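PDB 1H75: glutaredoxin-like protein NrdH from Escherichia coli, which probably carries electrons to the NrdEF ribonucleotide reductase through a redox-active disulfide. Local coordinates for residues R2-T7 / E29-D34; Y6-C11 / R49-V54; E22-D27 / R71-P76. All coordinates share one frame; numbering follows the deposited sequence.

All three contacts lie in one small thioredoxin-type domain. Contacts 1 and 2 start from the same stretch of chain and have their centres about 8 Å apart: strand 3-7 pairs in parallel with 29-32 in contact 1 and antiparallel with 53-56 in contact 2, so that it forms an inner strand of the mixed sheet. They meet directly where D34 OD2 forms a salt bridge with R8 NH2 at 2.9 Å. Contact 3, its centre about 17 Å from that of contact 1 and 20 Å from that of contact 2, joins the far end of helix 12-23 to the C-terminal tail. That helix runs from the redox-active disulfide, whose C11 belongs to contact 2, to contact 3, whose segments alternate in sequence with those of both others.

Contact 1. Residues R2-T7 / E29-D34; sequences RITIYT and EMINVD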
loop_
_atom_site.group_PDB
_atom_site.type_symbol
_atom_site.label_atom_id
_atom_site.label_comp_id
_atom_site.label_asym_id
_atom_site.label_seq_id
_atom_site.Cartn_x
_atom_site.Cartn_y
_atom_site.Cartn_z
ATOM N N ARG A 2 -1.520 -9.400 -7.266
ATOM C CA ARG A 2 -2.363 -8.346 -6.726
ATOM C C ARG A 2 -1.582 -7.412 -5.796
ATOM O O ARG A 2 -0.839 -7.874 -4.936
ATOM C CB ARG A 2 -3.517 -8.975 -5.944
ATOM C CG ARG A 2 -4.460 -7.977 -5.301
ATOM C CD ARG A 2 -5.219 -8.613 -4.135
ATOM N NE ARG A 2 -5.987 -9.791 -4.529
ATOM C CZ ARG A 2 -6.997 -9.769 -5.391
ATOM N NH1 ARG A 2 -7.363 -8.622 -5.959
ATOM N NH2 ARG A 2 -7.656 -10.886 -5.676
ATOM N N ILE A 3 -1.750 -6.107 -5.992
ATOM C CA ILE A 3 -1.108 -5.091 -5.149
ATOM C C ILE A 3 -2.254 -4.339 -4.477
ATOM O O ILE A 3 -3.139 -3.811 -5.158
ATOM C CB ILE A 3 -0.301 -4.069 -5.982
ATOM C CG1 ILE A 3 0.803 -4.791 -6.754
ATOM C CG2 ILE A 3 0.290 -2.990 -5.073
ATOM C CD1 ILE A 3 1.517 -3.900 -7.756
ATOM N N THR A 4 -2.281 -4.339 -3.151
ATOM C CA THR A 4 -3.326 -3.618 -2.437
ATOM C C THR A 4 -2.674 -2.527 -1.602
ATOM O O THR A 4 -1.680 -2.783 -0.914
ATOM C CB THR A 4 -4.099 -4.543 -1.485
ATOM O OG1 THR A 4 -4.664 -5.626 -2.228
ATOM C CG2 THR A 4 -5.196 -3.777 -0.767
ATOM N N ILE A 5 -3.217 -1.315 -1.680
ATOM C CA ILE A 5 -2.679 -0.213 -0.885
ATOM C C ILE A 5 -3.746 0.137 0.140
ATOM O O ILE A 5 -4.856 0.517 -0.247
ATOM C CB ILE A 5 -2.407 1.074 -1.729
ATOM C CG1 ILE A 5 -1.447 0.771 -2.887
ATOM C CG2 ILE A 5 -1.848 2.173 -0.826
ATOM C CD1 ILE A 5 -1.150 1.982 -3.807
ATOM N N TYR A 6 -3.425 -0.016 1.427
ATOM C CA TYR A 6 -4.366 0.344 2.502
ATOM C C TYR A 6 -4.071 1.808 2.759
ATOM O O TYR A 6 -2.942 2.187 3.110
ATOM C CB TYR A 6 -4.136 -0.527 3.739
ATOM C CG TYR A 6 -4.548 -1.966 3.453
ATOM C CD1 TYR A 6 -3.628 -2.901 2.969
ATOM C CD2 TYR A 6 -5.886 -2.365 3.593
ATOM C CE1 TYR A 6 -4.031 -4.203 2.629
ATOM C CE2 TYR A 6 -6.293 -3.650 3.259
ATOM C CZ TYR A 6 -5.364 -4.562 2.778
ATOM O OH TYR A 6 -5.795 -5.821 2.436
ATOM N N THR A 7 -5.110 2.633 2.647
ATOM C CA THR A 7 -4.908 4.064 2.703
ATOM C C THR A 7 -5.860 4.892 3.573
ATOM O O THR A 7 -6.793 4.365 4.169
ATOM C CB THR A 7 -4.977 4.568 1.237
ATOM O OG1 THR A 7 -4.531 5.920 1.149
ATOM C CG2 THR A 7 -6.424 4.446 0.709
ATOM N N GLU A 29 -5.233 -2.035 -6.148
ATOM C CA GLU A 29 -6.531 -1.757 -5.566
ATOM C C GLU A 29 -6.263 -0.955 -4.305
ATOM O O GLU A 29 -5.193 -1.068 -3.693
ATOM C CB GLU A 29 -7.281 -3.053 -5.225
ATOM C CG GLU A 29 -6.532 -4.029 -4.327
ATOM C CD GLU A 29 -7.379 -5.240 -3.942
ATOM O OE1 GLU A 29 -8.417 -5.475 -4.600
ATOM O OE2 GLU A 29 -7.001 -5.964 -2.993
ATOM N N MET A 30 -7.212 -0.108 -3.936
ATOM C CA MET A 30 -7.042 0.683 -2.738
ATOM C C MET A 30 -8.159 0.357 -1.779
ATOM O O MET A 30 -9.283 0.076 -2.200
ATOM C CB MET A 30 -7.065 2.168 -3.066
ATOM C CG MET A 30 -5.937 2.599 -3.973
ATOM S SD MET A 30 -6.025 4.354 -4.258
ATOM C CE MET A 30 -4.698 4.924 -3.205
ATOM N N ILE A 31 -7.833 0.361 -0.494
ATOM C CA ILE A 31 -8.822 0.100 0.540
ATOM C C ILE A 31 -8.621 1.146 1.605
ATOM O O ILE A 31 -7.572 1.190 2.254
ATOM C CB ILE A 31 -8.648 -1.277 1.157
ATOM C CG1 ILE A 31 -8.962 -2.338 0.104
ATOM C CG2 ILE A 31 -9.537 -1.400 2.428
ATOM C CD1 ILE A 31 -8.816 -3.752 0.588
ATOM N N ASN A 32 -9.629 1.994 1.788
ATOM C CA ASN A 32 -9.583 3.054 2.783
ATOM C C ASN A 32 -9.832 2.441 4.164
ATOM O O ASN A 32 -10.931 1.957 4.425
ATOM C CB ASN A 32 -10.683 4.077 2.480
ATOM C CG ASN A 32 -10.593 5.298 3.359
ATOM O OD1 ASN A 32 -10.433 6.416 2.857
ATOM N ND2 ASN A 32 -10.688 5.106 4.673
ATOM N N VAL A 33 -8.825 2.474 5.040
ATOM C CA VAL A 33 -8.933 1.869 6.365
ATOM C C VAL A 33 -9.916 2.549 7.321
ATOM O O VAL A 33 -10.321 1.953 8.329
ATOM C CB VAL A 33 -7.538 1.759 7.060
ATOM C CG1 VAL A 33 -6.608 0.898 6.199
ATOM C CG2 VAL A 33 -6.935 3.127 7.283
ATOM N N ASP A 34 -10.300 3.779 7.014
ATOM C CA ASP A 34 -11.271 4.480 7.856
ATOM C C ASP A 34 -12.691 4.029 7.474
ATOM O O ASP A 34 -13.576 3.949 8.337
ATOM C CB ASP A 34 -11.092 5.997 7.702
ATOM C CG ASP A 34 -9.804 6.491 8.348
ATOM O OD1 ASP A 34 -9.226 7.462 7.842
ATOM O OD2 ASP A 34 -9.372 5.910 9.362
#
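I3, I5 and T7 are hydrogen-bonded through their backbones to E29, I31 and V33, joining the two parallel strands of the beta-alpha-beta crossover that begins this thioredoxin-type fold. I3 O accepts from E29 N (2.9 Å) and I5 N gives to E29 O; I31 N then reaches I5 O, T7 N reaches I31 O, and V33 N closes the ladder on T7 O. The short strand axes diverge by 24°.

On the face of T4, Y6, E29 and I31, the E29 side chain reaches across to strand 3-7, its CG between its own backbone N and carbonyl carbon (chi1 55°) and the chain extended beyond. Its carboxylate is shared: OE2 takes a very short hydrogen bond of 2.5 Å from T4 OG1, while OE1 makes a long salt bridge of 3.6 Å to R2 NH1, with the guanidinium and carboxylate planes 24° apart. Y6 and I31 lie side by side, pointing the same way, with Y6 CE2 3.7 Å from I31 CD1. V33 CG1 packs at the edge of the tyrosine ring, 3.8 Å from Y6 CB.

Farther out, A39 and L43 of helix 37-45 close over this apolar group. I5, T7 and M30 project from the other face onto helix 12-23, meeting M21, C14 and K18 respectively. At the strand end, V33 CG2 lies 3.4 Å from T7 O.

Contact 2. Residues Y6-C11 / R49-V54; sequences YTRNDC and RQLPVV
L51 and R8 cross at about a right angle, with one leucine methyl doing most of the touching. L51 CD1 lies 3.5 Å from R8 CB and sits over one face of the guanidinium, 3.6 Å above its plane and toward the rim. The arginine chain leaves with CG anti to the backbone N (chi1 159°) and bends at chi3, curving round that methyl, while its NH2 forms a salt bridge with D34. The other branch, L51 CD2, is directed to Y6 O.

C11 SG approaches from the other arm of the type II turn R8-C11, 4.2 Å from L51 CB and 4.4 Å from P52 CD. P52 follows a cis peptide bond, the cis-proline that in thioredoxin folds lies beside the CxxC disulfide, here C11 to C14. P52 CA comes within 3.2 Å of Y6 O. Just beyond, Y6 and V53 form an antiparallel hydrogen-bonded pair: Y6 N gives to V53 O at 2.7 Å and V53 N gives to Y6 O at 3.1 Å. This pairing sets the cis-proline loop against the turn that leads into helix 12-23, at whose N-cap C11 stands.

Between these two segments the sulfur meets its neighbours by van der Waals packing without a hydrogen bond, so opening the disulfide would probably cost no hydrogen bond between the sulfur and L51 or P52.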
loop_
_atom_site.group_PDB
_atom_site.type_symbol
_atom_site.label_atom_id
_atom_site.label_comp_id
_atom_site.label_asym_id
_atom_site.label_seq_id
_atom_site.Cartn_x
_atom_site.Cartn_y
_atom_site.Cartn_z
ATOM N N TYR A 6 -3.425 -0.016 1.427
ATOM C CA TYR A 6 -4.366 0.344 2.502
ATOM C C TYR A 6 -4.071 1.808 2.759
ATOM O O TYR A 6 -2.942 2.187 3.110
ATOM C CB TYR A 6 -4.136 -0.527 3.739
ATOM C CG TYR A 6 -4.548 -1.966 3.453
ATOM C CD1 TYR A 6 -3.628 -2.901 2.969
ATOM C CD2 TYR A 6 -5.886 -2.365 3.593
ATOM C CE1 TYR A 6 -4.031 -4.203 2.629
ATOM C CE2 TYR A 6 -6.293 -3.650 3.259
ATOM C CZ TYR A 6 -5.364 -4.562 2.778
ATOM O OH TYR A 6 -5.795 -5.821 2.436
ATOM N N THR A 7 -5.110 2.633 2.647
ATOM C CA THR A 7 -4.908 4.064 2.703
ATOM C C THR A 7 -5.860 4.892 3.573
ATOM O O THR A 7 -6.793 4.365 4.169
ATOM C CB THR A 7 -4.977 4.568 1.237
ATOM O OG1 THR A 7 -4.531 5.920 1.149
ATOM C CG2 THR A 7 -6.424 4.446 0.709
ATOM N N ARG A 8 -5.604 6.196 3.611
ATOM C CA ARG A 8 -6.398 7.161 4.375
ATOM C C ARG A 8 -6.364 8.500 3.627
ATOM O O ARG A 8 -5.373 8.814 2.974
ATOM C CB ARG A 8 -5.791 7.317 5.783
ATOM C CG ARG A 8 -6.164 8.587 6.518
ATOM C CD ARG A 8 -5.727 8.510 7.958
ATOM N NE ARG A 8 -6.420 7.457 8.697
ATOM C CZ ARG A 8 -5.974 6.941 9.838
ATOM N NH1 ARG A 8 -4.835 7.378 10.366
ATOM N NH2 ARG A 8 -6.664 5.999 10.459
ATOM N N ASN A 9 -7.441 9.284 3.705
ATOM C CA ASN A 9 -7.458 10.582 3.027
ATOM C C ASN A 9 -6.564 11.530 3.823
ATOM O O ASN A 9 -6.321 11.310 5.002
ATOM C CB ASN A 9 -8.889 11.141 2.947
ATOM C CG ASN A 9 -9.802 10.299 2.052
ATOM O OD1 ASN A 9 -9.575 10.191 0.847
ATOM N ND2 ASN A 9 -10.834 9.699 2.642
ATOM N N ASP A 10 -6.044 12.562 3.170
ATOM C CA ASP A 10 -5.183 13.529 3.849
ATOM C C ASP A 10 -3.876 12.887 4.324
ATOM O O ASP A 10 -3.211 13.394 5.232
ATOM C CB ASP A 10 -5.919 14.139 5.050
ATOM C CG ASP A 10 -5.116 15.225 5.732
ATOM O OD1 ASP A 10 -4.951 16.308 5.127
ATOM O OD2 ASP A 10 -4.643 14.995 6.867
ATOM N N CYS A 11 -3.515 11.770 3.697
ATOM C CA CYS A 11 -2.292 11.050 4.042
ATOM C C CYS A 11 -1.314 11.278 2.884
ATOM O O CYS A 11 -1.501 10.751 1.782
ATOM C CB CYS A 11 -2.622 9.555 4.244
ATOM S SG CYS A 11 -1.198 8.406 4.252
ATOM N N ARG A 49 1.957 0.322 12.095
ATOM C CA ARG A 49 1.701 1.512 12.917
ATOM C C ARG A 49 1.618 2.810 12.115
ATOM O O ARG A 49 1.464 3.896 12.678
ATOM C CB ARG A 49 2.792 1.641 13.992
ATOM C CG ARG A 49 3.022 0.365 14.790
ATOM C CD ARG A 49 3.404 0.595 16.263
ATOM N NE ARG A 49 4.412 1.631 16.491
ATOM C CZ ARG A 49 4.870 1.954 17.699
ATOM N NH1 ARG A 49 4.411 1.321 18.772
ATOM N NH2 ARG A 49 5.780 2.909 17.849
ATOM N N GLN A 50 1.721 2.710 10.795
ATOM C CA GLN A 50 1.644 3.900 9.960
ATOM C C GLN A 50 1.044 3.534 8.620
ATOM O O GLN A 50 1.014 2.359 8.244
ATOM C CB GLN A 50 3.033 4.500 9.745
ATOM C CG GLN A 50 3.956 3.601 8.965
ATOM C CD GLN A 50 5.273 4.277 8.575
ATOM O OE1 GLN A 50 6.159 3.637 8.012
ATOM N NE2 GLN A 50 5.401 5.572 8.872
ATOM N N LEU A 51 0.557 4.541 7.906
ATOM C CA LEU A 51 -0.019 4.325 6.588
ATOM C C LEU A 51 0.836 4.995 5.531
ATOM O O LEU A 51 1.626 5.898 5.820
ATOM C CB LEU A 51 -1.433 4.893 6.515
ATOM C CG LEU A 51 -2.457 4.221 7.424
ATOM C CD1 LEU A 51 -3.717 5.064 7.508
ATOM C CD2 LEU A 51 -2.772 2.848 6.869
ATOM N N PRO A 52 0.721 4.524 4.289
ATOM C CA PRO A 52 -0.131 3.419 3.853
ATOM C C PRO A 52 0.506 2.075 4.203
ATOM O O PRO A 52 1.639 2.012 4.667
ATOM C CB PRO A 52 -0.141 3.593 2.338
ATOM C CG PRO A 52 1.300 4.039 2.088
ATOM C CD PRO A 52 1.488 5.086 3.158
ATOM N N VAL A 53 -0.246 1.010 3.987
ATOM C CA VAL A 53 0.314 -0.318 4.118
ATOM C C VAL A 53 0.137 -0.922 2.730
ATOM O O VAL A 53 -0.955 -0.874 2.148
ATOM C CB VAL A 53 -0.392 -1.194 5.170
ATOM C CG1 VAL A 53 0.106 -2.641 5.046
ATOM C CG2 VAL A 53 -0.060 -0.683 6.563
ATOM N N VAL A 54 1.215 -1.458 2.173
ATOM C CA VAL A 54 1.139 -2.085 0.867
ATOM C C VAL A 54 1.359 -3.567 1.031
ATOM O O VAL A 54 2.315 -3.989 1.700
ATOM C CB VAL A 54 2.226 -1.560 -0.110
ATOM C CG1 VAL A 54 2.166 -2.353 -1.412
ATOM C CG2 VAL A 54 2.038 -0.080 -0.366
#

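Contact 3. Residues E22-D27 / R71-P76; sequences ENRGFD and RLHPAP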
loop_
_atom_site.group_PDB
_atom_site.type_symbol
_atom_site.label_atom_id
_atom_site.label_comp_id
_atom_site.label_asym_id
_atom_site.label_seq_id
_atom_site.Cartn_x
_atom_site.Cartn_y
_atom_site.Cartn_z
ATOM N N GLU A 22 1.420 4.567 -10.122
ATOM C CA GLU A 22 0.864 4.985 -11.398
ATOM C C GLU A 22 1.982 5.383 -12.358
ATOM O O GLU A 22 1.898 5.124 -13.565
ATOM C CB GLU A 22 -0.112 6.155 -11.188
ATOM C CG GLU A 22 -1.345 5.728 -10.368
ATOM C CD GLU A 22 -2.242 6.886 -9.945
ATOM O OE1 GLU A 22 -3.418 6.609 -9.624
ATOM O OE2 GLU A 22 -1.789 8.049 -9.910
ATOM N N ASN A 23 3.037 5.991 -11.821
ATOM C CA ASN A 23 4.155 6.422 -12.643
ATOM C C ASN A 23 4.864 5.221 -13.274
ATOM O O ASN A 23 5.508 5.360 -14.312
ATOM C CB ASN A 23 5.169 7.229 -11.827
ATOM C CG ASN A 23 4.703 8.641 -11.532
ATOM O OD1 ASN A 23 3.712 9.104 -12.095
ATOM N ND2 ASN A 23 5.429 9.338 -10.659
ATOM N N ARG A 24 4.721 4.050 -12.659
ATOM C CA ARG A 24 5.363 2.823 -13.155
ATOM C C ARG A 24 4.421 1.877 -13.882
ATOM O O ARG A 24 4.787 0.739 -14.212
ATOM C CB ARG A 24 6.020 2.091 -11.991
ATOM C CG ARG A 24 7.130 2.892 -11.311
ATOM C CD ARG A 24 7.427 2.305 -9.937
ATOM N NE ARG A 24 8.635 2.864 -9.330
ATOM C CZ ARG A 24 8.742 4.102 -8.863
ATOM N NH1 ARG A 24 7.709 4.935 -8.929
ATOM N NH2 ARG A 24 9.890 4.506 -8.326
ATOM N N GLY A 25 3.200 2.342 -14.114
ATOM C CA GLY A 25 2.215 1.532 -14.809
ATOM C C GLY A 25 1.740 0.293 -14.064
ATOM O O GLY A 25 1.388 -0.714 -14.686
ATOM N N PHE A 26 1.719 0.354 -12.733
ATOM C CA PHE A 26 1.254 -0.783 -11.936
ATOM C C PHE A 26 -0.265 -0.761 -11.715
ATOM O O PHE A 26 -0.873 0.299 -11.612
ATOM C CB PHE A 26 1.891 -0.796 -10.533
ATOM C CG PHE A 26 3.395 -0.917 -10.517
ATOM C CD1 PHE A 26 4.096 -0.648 -9.346
ATOM C CD2 PHE A 26 4.102 -1.307 -11.645
ATOM C CE1 PHE A 26 5.477 -0.767 -9.297
ATOM C CE2 PHE A 26 5.496 -1.427 -11.604
ATOM C CZ PHE A 26 6.181 -1.159 -10.437
ATOM N N ASP A 27 -0.877 -1.935 -11.650
ATOM C CA ASP A 27 -2.304 -1.990 -11.367
ATOM C C ASP A 27 -2.398 -2.313 -9.891
ATOM O O ASP A 27 -1.665 -3.158 -9.400
ATOM C CB ASP A 27 -2.997 -3.085 -12.174
ATOM C CG ASP A 27 -3.058 -2.755 -13.645
ATOM O OD1 ASP A 27 -3.502 -1.641 -13.991
ATOM O OD2 ASP A 27 -2.654 -3.608 -14.454
ATOM N N ARG A 71 10.317 -2.992 -6.089
ATOM C CA ARG A 71 10.371 -4.453 -6.102
ATOM C C ARG A 71 9.128 -5.064 -6.753
ATOM O O ARG A 71 9.044 -6.282 -6.898
ATOM C CB ARG A 71 10.553 -4.999 -4.683
ATOM C CG ARG A 71 11.908 -4.610 -4.098
ATOM C CD ARG A 71 12.180 -5.321 -2.781
ATOM N NE ARG A 71 12.077 -6.765 -2.953
ATOM C CZ ARG A 71 12.047 -7.644 -1.959
ATOM N NH1 ARG A 71 12.114 -7.236 -0.703
ATOM N NH2 ARG A 71 11.931 -8.942 -2.235
ATOM N N LEU A 72 8.183 -4.217 -7.150
ATOM C CA LEU A 72 6.950 -4.670 -7.791
ATOM C C LEU A 72 7.008 -4.705 -9.328
ATOM O O LEU A 72 6.011 -5.038 -9.969
ATOM C CB LEU A 72 5.783 -3.766 -7.369
ATOM C CG LEU A 72 5.569 -3.685 -5.850
ATOM C CD1 LEU A 72 4.365 -2.799 -5.562
ATOM C CD2 LEU A 72 5.376 -5.080 -5.268
ATOM N N HIS A 73 8.150 -4.358 -9.921
ATOM C CA HIS A 73 8.249 -4.370 -11.381
ATOM C C HIS A 73 7.999 -5.784 -11.865
ATOM O O HIS A 73 8.454 -6.756 -11.270
ATOM C CB HIS A 73 9.604 -3.828 -11.864
ATOM C CG HIS A 73 9.674 -2.330 -11.869
ATOM N ND1 HIS A 73 8.844 -1.554 -12.647
ATOM C CD2 HIS A 73 10.445 -1.466 -11.162
ATOM C CE1 HIS A 73 9.093 -0.278 -12.417
ATOM N NE2 HIS A 73 10.061 -0.200 -11.522
ATOM N N PRO A 74 7.267 -5.913 -12.967
ATOM C CA PRO A 74 6.968 -7.255 -13.470
ATOM C C PRO A 74 8.123 -8.093 -14.001
ATOM O O PRO A 74 9.064 -7.590 -14.602
ATOM C CB PRO A 74 5.885 -6.996 -14.524
ATOM C CG PRO A 74 6.262 -5.653 -15.076
ATOM C CD PRO A 74 6.679 -4.863 -13.820
ATOM N N ALA A 75 8.032 -9.394 -13.756
ATOM C CA ALA A 75 9.038 -10.334 -14.241
ATOM C C ALA A 75 8.811 -10.534 -15.744
ATOM O O ALA A 75 7.720 -10.264 -16.257
ATOM C CB ALA A 75 8.901 -11.664 -13.508
ATOM N N PRO A 76 9.832 -11.012 -16.470
ATOM C CA PRO A 76 9.703 -11.232 -17.915
ATOM C C PRO A 76 8.617 -12.255 -18.231
ATOM O O PRO A 76 8.367 -13.126 -17.367
ATOM C CB PRO A 76 11.086 -11.747 -18.318
ATOM C CG PRO A 76 11.989 -11.243 -17.245
ATOM C CD PRO A 76 11.169 -11.406 -15.998
HETATM O O HOH W 1 11.546 2.022 -10.824
#
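F26 and H73 meet where helix 12-23 ends in a Schellman motif and the C-terminal tail leaves the 3-10 turn at L72, on the surface of the thioredoxin-type domain. Their rings form an offset edge-to-face pair, centroids 5.0 Å apart and planes at 75°. The phenyl edge is turned to the imidazole face, with F26 CZ 3.5 Å from H73 ND1 and displaced from the ring centre toward the rim.

Apolar and face contacts add to the packing of the phenyl ring. L72 CB touches F26 CE1 at 3.6 Å, and the same residue's carbonyl O stands over one phenyl face, 3.9 Å above the plane. The opposite face is met by R24 CB, 3.5 Å above it, so the ring is held between R24 CB and the L72 carbonyl. I69 of helix 66-69 also packs against the phenyl group. The extended R24 chain passes the imidazole at about a right angle and packs on it, R24 CG 3.9 Å from H73 CE1. An alanine at F26 would probably open a gap beside L72 CB and leave the imidazole without its edge-on partner, freer to turn.

In the backbone, G25 supplies the positive phi of the Schellman turn: F26 N hydrogen-bonds to M21 O and G25 N to E22 O, which brings the phenylalanine out facing the tail.

Polar links lie beyond the ring pair. The R24 head is held by N70 OD1 at NE and A20 O at NH1. A water in the plane of the imidazole lies 2.8 Å from H73 NE2 and accepts a weak hydrogen bond from R24 NE at 3.4 Å.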